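Local coordinates for coenzyme F420-dependent N(5),N(10)-methenyltetrahydromethanopterin reductase-related protein (Desulfurobacterium thermolithotrophum DSM 11699, PDB 6HUZ), which binds the iron-guanylylpyridinol cofactor and uses tetrahydrofolate derivatives as substrates, as a bacterial paralog of [Fe]-hydrogenase, at the interface of chains A and B. Residues are numbered along the deposited sequence; one frame, centred on the assembly and turned at random. Chains: chain A/B, Coenzyme F420-dependent N(5),N(10)-methenyltetrahydromethanopterin reductase-related protein.

Contact 1: the interface of chains A and B. Residues chain A 197, 324, 328, 336-337, 340; chain B 315, 317-318.
The loop of chain B that carries B:Tyr315, B:Ser317 and B:Ala318 runs across three helices of chain A, touching A:Glu197 in helix 196-203, A:Val324 and A:Glu328 in helix 320-331, and A:Leu340 and A:Lys337 in helix 333-345. One carboxylate oxygen, A:Glu197 OE2, accepts two bonds from the same residue: the hydroxyl B:Ser317 OG at 2.6 Å and the backbone B:Ser317 N at 2.9 Å. Both donors approach from the same face of the carboxylate, the hydroxyl on the anti side and the amide from well above the plane (62°). With CG anti to the backbone N (chi1 -162°) and the chain extended beyond it, A:Glu197 reaches the loop with its tip. B:Tyr315 loses more surface to the partner than any other residue of this patch (103 Å²). A:Leu340 CD2 lies above the ring plane but outside the rim, 3.8 Å from B:Tyr315 CD1, while A:Val324 CG1 meets the opposite rim at CD2, 3.7 Å away. The carboxylate plane of A:Glu328 is nearly parallel to the ring (11°), and its OE2 comes to 3.3 Å from B:Tyr315 CE2. At the phenol tip, A:Lys337 NZ donates to B:Tyr315 OH (2.7 Å), its chain bending at chi3 and chi4 to reach it. Polar bonds at two points, with apolar packing between, therefore pin this loop to the partner and probably help hold the dimer together.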
# COMPACT_ATOMS: atom_id res chain seq x y z
N GLU A 197 -14.20 -9.03 0.43
CA GLU A 197 -13.52 -7.75 0.65
C GLU A 197 -12.57 -7.34 -0.48
O GLU A 197 -12.28 -6.16 -0.64
CB GLU A 197 -12.78 -7.79 1.98
CG GLU A 197 -12.41 -6.43 2.52
CD GLU A 197 -11.64 -6.51 3.83
OE1 GLU A 197 -11.06 -7.58 4.12
OE2 GLU A 197 -11.63 -5.49 4.56
N VAL A 324 -6.46 -4.95 14.13
CA VAL A 324 -7.76 -5.61 14.00
C VAL A 324 -7.85 -6.76 15.03
O VAL A 324 -8.85 -6.86 15.76
CB VAL A 324 -8.03 -6.09 12.54
CG1 VAL A 324 -9.23 -7.05 12.47
CG2 VAL A 324 -8.27 -4.89 11.63
N GLU A 328 -10.55 -6.80 18.06
CA GLU A 328 -11.51 -7.92 18.14
C GLU A 328 -11.44 -8.58 19.54
O GLU A 328 -12.47 -8.94 20.09
CB GLU A 328 -11.22 -9.00 17.08
CG GLU A 328 -11.64 -8.65 15.67
CD GLU A 328 -13.12 -8.65 15.39
OE1 GLU A 328 -13.91 -9.06 16.27
OE2 GLU A 328 -13.51 -8.23 14.28
N LEU A 336 -16.18 -3.56 16.43
CA LEU A 336 -15.18 -3.28 15.40
C LEU A 336 -15.82 -2.96 14.05
O LEU A 336 -15.28 -2.14 13.33
CB LEU A 336 -14.17 -4.45 15.29
CG LEU A 336 -13.05 -4.27 14.27
CD1 LEU A 336 -12.35 -2.94 14.43
CD2 LEU A 336 -12.07 -5.36 14.40
N LYS A 337 -16.98 -3.59 13.69
CA LYS A 337 -17.71 -3.35 12.43
C LYS A 337 -18.19 -1.88 12.30
O LYS A 337 -18.34 -1.38 11.19
CB LYS A 337 -18.94 -4.29 12.29
CG LYS A 337 -18.57 -5.69 11.82
CD LYS A 337 -19.68 -6.36 11.03
CE LYS A 337 -19.20 -6.98 9.74
NZ LYS A 337 -18.42 -8.23 9.98
N LEU A 340 -15.54 -0.04 9.77
CA LEU A 340 -15.52 -0.24 8.32
C LEU A 340 -16.70 0.53 7.67
O LEU A 340 -16.67 0.78 6.46
CB LEU A 340 -15.59 -1.74 7.93
CG LEU A 340 -14.26 -2.51 7.97
CD1 LEU A 340 -13.30 -2.03 6.87
CD2 LEU A 340 -13.60 -2.43 9.37
N TYR B 315 -9.89 -8.31 8.37
CA TYR B 315 -10.39 -7.13 7.69
C TYR B 315 -9.21 -6.49 6.97
O TYR B 315 -8.56 -5.58 7.52
CB TYR B 315 -10.92 -6.14 8.71
CG TYR B 315 -12.25 -6.53 9.31
CD1 TYR B 315 -13.43 -6.15 8.70
CD2 TYR B 315 -12.32 -7.28 10.47
CE1 TYR B 315 -14.66 -6.50 9.25
CE2 TYR B 315 -13.54 -7.64 11.02
CZ TYR B 315 -14.71 -7.23 10.42
OH TYR B 315 -15.93 -7.59 10.94
N SER B 317 -8.99 -4.32 4.56
CA SER B 317 -9.16 -2.90 4.21
C SER B 317 -9.32 -1.99 5.42
O SER B 317 -9.52 -0.78 5.24
CB SER B 317 -10.40 -2.74 3.30
OG SER B 317 -11.63 -2.95 4.00
N ALA B 318 -9.27 -2.52 6.63
CA ALA B 318 -9.45 -1.64 7.78
C ALA B 318 -8.35 -0.54 7.79
O ALA B 318 -7.16 -0.85 7.82
CB ALA B 318 -9.44 -2.45 9.07

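Contact 2: the interface of chains A and B. Residues chain A 148-149, 158, 202-204, 207; chain B 269-271, 273.
B:Ser270, in helix 264-271 of chain B, pushes its hydroxyl between A:Val202, A:Ala148 and A:Ile207, and this is the close-packed part of the contact. B:Ser270 OG donates to the backbone oxygen A:Val202 O at 2.7 Å, in the carbonyl plane and on a lone pair, with a C=O...donor angle of 143°. The hydroxyl gets there because it stands anti to its own backbone N (chi1 173°). Around it, A:Ala148 CB packs against B:Ser270 CB, and A:Ile207 CG2 comes within 3.5 Å of B:Ser270 OG. A:Ile207 CG1 lies 3.9 Å from B:Leu271 CA. Nearby, B:Ala269 CB rests over one face of the A:His158 imidazole, displaced toward its rim. The edge of that ring points at A:Ala148 O, to which A:His158 NE2 donates, although from above the carbonyl plane (60° out). The other side is looser: B:Ser273 still touches A:Ala149, but its polar link to chain A runs through solvent. Water 1 lies 2.7 Å from A:Ala148 O and also bonds B:Ala269 O and B:Ser273 OG. In the fold, the end of helix 264-271 from chain B docks where helix 196-203 ends and helix 207-228 starts in chain A, among residues that also line the methenyltetrahydrofolate pocket, A:Ala148, A:Ala149 and A:Ile207.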
# COMPACT_ATOMS: atom_id res chain seq x y z
N ALA A 148 -15.76 -5.54 -13.64
CA ALA A 148 -14.33 -5.13 -13.60
C ALA A 148 -13.97 -4.79 -15.05
O ALA A 148 -12.95 -5.22 -15.60
CB ALA A 148 -13.46 -6.30 -13.10
N ALA A 149 -14.89 -4.05 -15.67
CA ALA A 149 -14.86 -3.64 -17.07
C ALA A 149 -16.22 -3.01 -17.35
O ALA A 149 -17.10 -3.07 -16.48
CB ALA A 149 -14.69 -4.89 -17.98
N HIS A 158 -15.44 -11.31 -18.18
CA HIS A 158 -15.41 -12.03 -16.90
C HIS A 158 -16.27 -11.30 -15.92
O HIS A 158 -16.72 -10.19 -16.18
CB HIS A 158 -13.93 -11.91 -16.33
CG HIS A 158 -13.44 -10.49 -16.46
ND1 HIS A 158 -12.77 -10.06 -17.59
CD2 HIS A 158 -13.67 -9.43 -15.66
CE1 HIS A 158 -12.58 -8.76 -17.42
NE2 HIS A 158 -13.10 -8.33 -16.28
N VAL A 202 -9.80 -5.14 -6.44
CA VAL A 202 -9.40 -5.84 -7.68
C VAL A 202 -10.24 -5.38 -8.88
O VAL A 202 -9.68 -5.20 -9.96
CB VAL A 202 -9.44 -7.38 -7.50
CG1 VAL A 202 -9.23 -8.10 -8.84
CG2 VAL A 202 -8.38 -7.85 -6.47
N GLY A 203 -11.56 -5.24 -8.71
CA GLY A 203 -12.48 -4.86 -9.79
C GLY A 203 -12.69 -3.40 -10.15
O GLY A 203 -12.86 -3.06 -11.34
N ASP A 204 -12.75 -2.53 -9.15
CA ASP A 204 -12.95 -1.09 -9.33
C ASP A 204 -11.81 -0.41 -10.07
O ASP A 204 -10.79 -1.03 -10.37
CB ASP A 204 -13.03 -0.38 -7.96
CG ASP A 204 -14.16 -0.81 -7.08
OD1 ASP A 204 -15.04 -1.60 -7.56
OD2 ASP A 204 -14.19 -0.37 -5.92
N ILE A 207 -7.90 -0.67 -9.53
CA ILE A 207 -7.06 -1.78 -9.97
C ILE A 207 -5.74 -1.19 -10.49
O ILE A 207 -4.74 -1.86 -10.47
CB ILE A 207 -7.76 -2.64 -11.05
CG1 ILE A 207 -6.87 -3.82 -11.53
CG2 ILE A 207 -8.26 -1.81 -12.28
CD1 ILE A 207 -6.36 -4.82 -10.45
N ALA B 269 -7.04 -9.13 -15.93
CA ALA B 269 -8.26 -8.95 -16.71
C ALA B 269 -8.88 -7.61 -16.39
O ALA B 269 -9.12 -6.81 -17.29
CB ALA B 269 -9.23 -10.06 -16.40
N SER B 270 -9.11 -7.34 -15.10
CA SER B 270 -9.70 -6.08 -14.63
C SER B 270 -8.88 -4.85 -15.12
O SER B 270 -9.46 -3.86 -15.56
CB SER B 270 -9.74 -6.06 -13.10
OG SER B 270 -10.14 -4.79 -12.61
N LEU B 271 -7.55 -4.94 -15.03
CA LEU B 271 -6.64 -3.84 -15.42
C LEU B 271 -6.77 -3.44 -16.88
O LEU B 271 -6.54 -2.27 -17.22
CB LEU B 271 -5.17 -4.21 -15.10
CG LEU B 271 -4.12 -3.09 -15.32
CD1 LEU B 271 -4.34 -1.93 -14.34
CD2 LEU B 271 -2.65 -3.65 -15.18
N SER B 273 -9.32 -2.75 -18.59
CA SER B 273 -10.33 -1.70 -18.75
C SER B 273 -9.90 -0.36 -18.17
O SER B 273 -10.64 0.61 -18.29
CB SER B 273 -11.66 -2.15 -18.20
OG SER B 273 -12.21 -3.13 -19.06
O HOH W 1 -11.44 -5.41 -17.82

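Contact 3: the interface of chains A and B. Residues chain A 220, 224, 228, 238, 271, 274, 281; chain B 205-208.
A:Gln281 NE2 donates to A:Met274 O at 2.9 Å, nearly straight (161° at H) and in the plane of its own amide, which probably steadies the short 3-10 turn whose A:Met274 side chain meets B:Val208 and B:Met205. A:Met274 CB is tight against B:Val208 CG2 at 3.5 Å, the two side chains crossing at about a right angle. Bent at chi2 and chi3, A:Met274 then turns its sulphur toward B:Met205, with A:Met274 SD 3.9 Å from B:Met205 CB. The A:Met274 and B:Ile207 side chains run past each other in opposite directions, CG against CG2. B:Met205 extends beyond CG, its chi1 of 54° setting CG between the backbone N and the carbonyl carbon, and lies across the phenol end of A:Tyr220. There A:Tyr220 OH makes close contacts with B:Met205 SD (3.1 Å) and B:Met205 CG (3.3 Å). A:Leu228 CD1 packs on the same sulphur at 3.7 Å. The A:Tyr220 ring has A:Ser224 OG over one face and B:Gly206 CA over the other, both offset toward the rim; A:Ser224 OG is held by its bond to A:Tyr220 O (3.0 Å). A weak polar link also crosses here, B:Gly206 N donating to the amide oxygen A:Gln238 OE1 at 2.9 Å, bent to 129° at H. In the fold, helices 207-228, 232-262 and 264-271 (A:Leu271 CD1 on B:Val208 CA) and turn 272-274 of chain A pack against the start of helix 207-228 of chain B, including B:Met205 and B:Ile207 of its methenyltetrahydrofolate pocket.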
# COMPACT_ATOMS: atom_id res chain seq x y z
N TYR A 220 10.38 -5.83 -6.46
CA TYR A 220 11.27 -5.64 -5.32
C TYR A 220 11.64 -7.00 -4.71
O TYR A 220 12.76 -7.19 -4.26
CB TYR A 220 10.62 -4.69 -4.29
CG TYR A 220 11.25 -4.80 -2.93
CD1 TYR A 220 12.56 -4.38 -2.72
CD2 TYR A 220 10.55 -5.35 -1.86
CE1 TYR A 220 13.17 -4.52 -1.48
CE2 TYR A 220 11.16 -5.51 -0.62
CZ TYR A 220 12.47 -5.09 -0.43
OH TYR A 220 13.08 -5.26 0.79
N SER A 224 15.45 -8.33 -4.35
CA SER A 224 15.88 -8.77 -3.01
C SER A 224 16.42 -10.21 -2.99
O SER A 224 17.45 -10.48 -2.38
CB SER A 224 14.71 -8.68 -2.03
OG SER A 224 14.45 -7.31 -1.79
N LEU A 228 20.24 -8.43 -3.90
CA LEU A 228 20.67 -8.09 -2.55
C LEU A 228 21.00 -9.34 -1.74
O LEU A 228 21.84 -9.30 -0.85
CB LEU A 228 19.57 -7.32 -1.82
CG LEU A 228 19.27 -5.95 -2.44
CD1 LEU A 228 18.18 -5.25 -1.65
CD2 LEU A 228 20.56 -5.11 -2.49
N GLN A 238 9.44 -5.01 4.48
CA GLN A 238 9.60 -3.80 3.67
C GLN A 238 8.38 -3.55 2.77
O GLN A 238 7.92 -2.42 2.71
CB GLN A 238 10.87 -3.89 2.81
CG GLN A 238 12.15 -3.76 3.63
CD GLN A 238 12.38 -2.36 4.13
OE1 GLN A 238 12.16 -1.35 3.41
NE2 GLN A 238 12.82 -2.24 5.38
N LEU A 271 15.86 6.10 -4.32
CA LEU A 271 15.55 5.09 -5.36
C LEU A 271 16.72 4.83 -6.30
O LEU A 271 16.86 3.72 -6.81
CB LEU A 271 14.29 5.48 -6.17
CG LEU A 271 13.79 4.44 -7.19
CD1 LEU A 271 13.28 3.18 -6.47
CD2 LEU A 271 12.64 5.05 -8.09
N MET A 274 18.69 1.69 -5.67
CA MET A 274 18.03 0.39 -5.76
C MET A 274 17.82 0.01 -7.23
O MET A 274 17.15 -0.99 -7.53
CB MET A 274 16.74 0.39 -4.93
CG MET A 274 16.98 0.15 -3.44
SD MET A 274 17.72 -1.49 -3.04
CE MET A 274 16.41 -2.63 -3.73
N GLN A 281 14.41 -4.61 -13.93
CA GLN A 281 13.60 -3.70 -13.11
C GLN A 281 12.80 -2.69 -13.94
O GLN A 281 12.99 -1.49 -13.76
CB GLN A 281 14.50 -2.95 -12.11
CG GLN A 281 15.13 -3.85 -11.08
CD GLN A 281 15.91 -3.05 -10.08
OE1 GLN A 281 17.14 -3.13 -10.04
NE2 GLN A 281 15.24 -2.26 -9.25
N MET B 205 15.79 -0.35 1.50
CA MET B 205 15.63 -1.05 0.25
C MET B 205 14.16 -1.05 -0.23
O MET B 205 13.96 -1.11 -1.44
CB MET B 205 16.16 -2.48 0.36
CG MET B 205 15.56 -3.24 1.50
SD MET B 205 16.10 -4.95 1.37
CE MET B 205 15.50 -5.63 3.06
N GLY B 206 13.17 -0.93 0.69
CA GLY B 206 11.76 -0.86 0.31
C GLY B 206 11.36 0.38 -0.49
O GLY B 206 10.21 0.52 -0.90
N ILE B 207 12.31 1.29 -0.74
CA ILE B 207 12.00 2.47 -1.54
C ILE B 207 11.49 1.99 -2.91
O ILE B 207 10.76 2.70 -3.55
CB ILE B 207 13.22 3.41 -1.68
CG1 ILE B 207 12.91 4.66 -2.53
CG2 ILE B 207 14.50 2.69 -2.24
CD1 ILE B 207 11.74 5.57 -2.06
N VAL B 208 11.90 0.81 -3.38
CA VAL B 208 11.43 0.31 -4.67
C VAL B 208 9.89 0.20 -4.61
O VAL B 208 9.24 0.68 -5.50
CB VAL B 208 12.05 -1.05 -5.03
CG1 VAL B 208 11.34 -1.66 -6.24
CG2 VAL B 208 13.54 -0.89 -5.32

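The C-alpha centres of contact 1 and contact 2 lie about 24 Å apart, those of contacts 2 and 3 about 27 Å, and those of contacts 1 and 3 about 30 Å. Because the interface is two-fold symmetric, contacts 2 and 3 show one junction from exchanged chains: both include residues 207 and 271, in helices 207-228 and 264-271. Contact 1 is tied to contact 2 through helix 196-203 of chain A, which carries A:Glu197 and A:Val202. Since residues 148, 149, 203-205 and 207 also line the folate pocket, the partner chain probably helps to shape or support that pocket as well as building the dimer.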